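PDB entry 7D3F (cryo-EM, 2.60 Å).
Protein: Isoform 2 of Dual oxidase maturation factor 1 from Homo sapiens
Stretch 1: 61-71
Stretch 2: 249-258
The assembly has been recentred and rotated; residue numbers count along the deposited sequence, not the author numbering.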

# COMPACT_ATOMS: atom_id res chain seq x y z
N LEU B 61 -12.49 -10.40 -23.03
CA LEU B 61 -11.86 -9.10 -22.80
C LEU B 61 -12.92 -8.03 -22.65
O LEU B 61 -12.96 -7.32 -21.64
CB LEU B 61 -10.89 -8.77 -23.94
CG LEU B 61 -9.58 -9.55 -23.94
CD1 LEU B 61 -8.65 -9.07 -25.04
CD2 LEU B 61 -8.91 -9.45 -22.58
N PHE B 62 -13.87 -8.00 -23.60
CA PHE B 62 -14.92 -6.99 -23.55
C PHE B 62 -15.59 -7.01 -22.19
O PHE B 62 -15.61 -6.00 -21.48
CB PHE B 62 -15.94 -7.23 -24.66
CG PHE B 62 -17.11 -6.29 -24.62
CD1 PHE B 62 -18.36 -6.74 -24.22
CD2 PHE B 62 -16.97 -4.96 -24.97
CE1 PHE B 62 -19.44 -5.88 -24.18
CE2 PHE B 62 -18.05 -4.09 -24.93
CZ PHE B 62 -19.29 -4.55 -24.53
N ILE B 63 -16.03 -8.20 -21.76
CA ILE B 63 -16.72 -8.32 -20.48
C ILE B 63 -15.88 -7.69 -19.39
O ILE B 63 -16.30 -6.72 -18.74
CB ILE B 63 -17.03 -9.80 -20.17
CG1 ILE B 63 -18.03 -10.36 -21.18
CG2 ILE B 63 -17.55 -9.94 -18.74
CD1 ILE B 63 -18.29 -11.84 -21.01
N GLY B 64 -14.63 -8.14 -19.26
CA GLY B 64 -13.76 -7.60 -18.23
C GLY B 64 -13.69 -6.09 -18.32
O GLY B 64 -14.05 -5.38 -17.38
N ALA B 65 -13.34 -5.59 -19.52
CA ALA B 65 -13.22 -4.15 -19.69
C ALA B 65 -14.50 -3.47 -19.25
O ALA B 65 -14.49 -2.59 -18.38
CB ALA B 65 -12.90 -3.82 -21.14
N ALA B 66 -15.64 -3.96 -19.76
CA ALA B 66 -16.91 -3.34 -19.45
C ALA B 66 -17.07 -3.22 -17.95
O ALA B 66 -17.25 -2.11 -17.42
CB ALA B 66 -18.06 -4.15 -20.06
N ILE B 67 -16.89 -4.34 -17.24
CA ILE B 67 -17.07 -4.33 -15.79
C ILE B 67 -16.22 -3.23 -15.17
O ILE B 67 -16.74 -2.30 -14.54
CB ILE B 67 -16.73 -5.71 -15.19
CG1 ILE B 67 -17.71 -6.77 -15.70
CG2 ILE B 67 -16.76 -5.65 -13.67
CD1 ILE B 67 -17.45 -8.16 -15.14
N LEU B 68 -14.92 -3.26 -15.46
CA LEU B 68 -14.03 -2.27 -14.88
C LEU B 68 -14.47 -0.87 -15.25
O LEU B 68 -14.64 -0.00 -14.38
CB LEU B 68 -12.59 -2.53 -15.32
CG LEU B 68 -11.88 -3.69 -14.63
CD1 LEU B 68 -10.44 -3.81 -15.10
CD2 LEU B 68 -11.94 -3.54 -13.12
N ALA B 69 -14.76 -0.65 -16.54
CA ALA B 69 -15.19 0.68 -16.96
C ALA B 69 -16.47 1.06 -16.24
O ALA B 69 -16.57 2.16 -15.68
CB ALA B 69 -15.39 0.70 -18.48
N VAL B 70 -17.43 0.13 -16.18
CA VAL B 70 -18.70 0.44 -15.54
C VAL B 70 -18.50 0.68 -14.05
O VAL B 70 -19.25 1.45 -13.43
CB VAL B 70 -19.71 -0.69 -15.84
CG1 VAL B 70 -20.45 -1.11 -14.59
CG2 VAL B 70 -20.68 -0.25 -16.93
N ASN B 71 -17.47 0.08 -13.46
CA ASN B 71 -17.21 0.32 -12.05
C ASN B 71 -16.58 1.68 -11.82
O ASN B 71 -16.75 2.27 -10.74
CB ASN B 71 -16.32 -0.79 -11.48
CG ASN B 71 -16.03 -0.60 -10.00
OD1 ASN B 71 -16.88 -0.90 -9.15
ND2 ASN B 71 -14.84 -0.11 -9.68
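Stretch 2 (249-258) PAFWITLTTG

Stretch 2 is helical throughout, from Pro 249 to Gly 258, and packs against the helix of stretch 1. The two run in roughly opposite directions, with 149° between their N-to-C directions and a signed crossing angle of -149°. Their axes approach to 9.7 Å. The register fits this direction: the CA of Val 70 lies 5.4 Å from the CA of Ala 250, and the CA of Ile 63 lies 6.4 Å from the CA of Thr 257. The contact is modest, burying 331 Å² over both sides. No hydrogen bond crosses it.

Val 70 contributes the most surface, 88 Å². Its CA-to-CB bond points toward stretch 2, and its chi1 of 134° lies between the usual wells. Val 70 CG2 sits 3.3 Å from Ala 250 O, 4.2 Å from Ala 250 CB and 3.7 Å from Ile 253 CG2. Val 70 CG1 comes within 3.2 Å of Thr 254 OG1, a close approach of a methyl to a hydroxyl. That hydroxyl is already engaged within its own helix: Thr 254 OG1 donates to Ala 250 O at a very short 2.5 Å.

Thr 257 is second, with 77 Å² covered, and lies at the other end of the contact. Its CA-to-CB bond points toward stretch 1, with chi1 in the m well. Thr 257 OG1 donates to Ile 253 O at 2.8 Å, so its hydrogen bond turns back to its own helix. Thr 257 OG1 also lies 3.7 Å from Ala 66 CB and 4.3 Å from Phe 62 CE1, oblique to the ring. Thr 257 CG2, the methyl, meets Ile 63 CG2 at 4.2 Å.

Ile 253 lies between these ends. Besides touching Val 70, Ile 253 CG2 reaches Ala 66 CB at 4.3 Å. The small side chain of Ala 66 thus contacts both Ile 253 and Thr 257.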

# COMPACT_ATOMS: atom_id res chain seq x y z
N PRO B 249 -25.42 5.78 -19.71
CA PRO B 249 -24.83 4.69 -20.50
C PRO B 249 -24.21 3.60 -19.66
O PRO B 249 -24.20 2.44 -20.09
CB PRO B 249 -23.79 5.41 -21.37
CG PRO B 249 -23.50 6.68 -20.65
CD PRO B 249 -24.78 7.08 -19.98
N ALA B 250 -23.67 3.92 -18.48
CA ALA B 250 -23.09 2.88 -17.63
C ALA B 250 -24.14 1.88 -17.19
O ALA B 250 -23.88 0.67 -17.16
CB ALA B 250 -22.41 3.51 -16.42
N PHE B 251 -25.34 2.35 -16.85
CA PHE B 251 -26.41 1.46 -16.43
C PHE B 251 -26.77 0.47 -17.53
O PHE B 251 -26.89 -0.74 -17.29
CB PHE B 251 -27.63 2.28 -16.01
CG PHE B 251 -28.72 1.47 -15.36
CD1 PHE B 251 -28.77 1.34 -13.98
CD2 PHE B 251 -29.70 0.86 -16.12
CE1 PHE B 251 -29.77 0.61 -13.38
CE2 PHE B 251 -30.70 0.12 -15.52
CZ PHE B 251 -30.74 -0.01 -14.15
N TRP B 252 -26.94 0.97 -18.76
CA TRP B 252 -27.33 0.09 -19.86
C TRP B 252 -26.19 -0.82 -20.30
O TRP B 252 -26.43 -1.95 -20.72
CB TRP B 252 -27.85 0.93 -21.03
CG TRP B 252 -28.97 1.84 -20.64
CD1 TRP B 252 -28.96 3.20 -20.64
CD2 TRP B 252 -30.27 1.45 -20.18
NE1 TRP B 252 -30.17 3.68 -20.21
CE2 TRP B 252 -31.00 2.63 -19.92
CE3 TRP B 252 -30.89 0.21 -19.96
CZ2 TRP B 252 -32.31 2.61 -19.46
CZ3 TRP B 252 -32.20 0.20 -19.50
CH2 TRP B 252 -32.89 1.39 -19.26
N ILE B 253 -24.94 -0.34 -20.21
CA ILE B 253 -23.80 -1.21 -20.49
C ILE B 253 -23.74 -2.34 -19.48
O ILE B 253 -23.50 -3.50 -19.84
CB ILE B 253 -22.50 -0.38 -20.50
CG1 ILE B 253 -22.42 0.48 -21.77
CG2 ILE B 253 -21.28 -1.30 -20.42
CD1 ILE B 253 -21.21 1.37 -21.83
N THR B 254 -23.97 -2.03 -18.20
CA THR B 254 -24.03 -3.08 -17.19
C THR B 254 -25.16 -4.05 -17.48
O THR B 254 -24.99 -5.27 -17.35
CB THR B 254 -24.21 -2.47 -15.80
OG1 THR B 254 -23.42 -1.28 -15.68
CG2 THR B 254 -23.80 -3.45 -14.72
N LEU B 255 -26.32 -3.53 -17.89
CA LEU B 255 -27.45 -4.40 -18.22
C LEU B 255 -27.10 -5.37 -19.34
O LEU B 255 -27.28 -6.58 -19.20
CB LEU B 255 -28.66 -3.55 -18.61
CG LEU B 255 -29.92 -4.32 -19.00
CD1 LEU B 255 -30.36 -5.24 -17.87
CD2 LEU B 255 -31.04 -3.37 -19.38
N THR B 256 -26.58 -4.85 -20.45
CA THR B 256 -26.30 -5.71 -21.60
C THR B 256 -25.17 -6.69 -21.29
O THR B 256 -25.23 -7.85 -21.70
CB THR B 256 -25.99 -4.88 -22.85
OG1 THR B 256 -25.73 -5.75 -23.95
CG2 THR B 256 -24.79 -3.97 -22.64
N THR B 257 -24.14 -6.25 -20.55
CA THR B 257 -23.04 -7.15 -20.23
C THR B 257 -23.49 -8.25 -19.27
O THR B 257 -23.12 -9.42 -19.45
CB THR B 257 -21.87 -6.36 -19.63
OG1 THR B 257 -21.52 -5.29 -20.51
CG2 THR B 257 -20.67 -7.27 -19.43
N GLY B 258 -24.29 -7.91 -18.26
CA GLY B 258 -24.80 -8.92 -17.36
C GLY B 258 -25.73 -9.91 -18.05
O GLY B 258 -25.66 -11.11 -17.80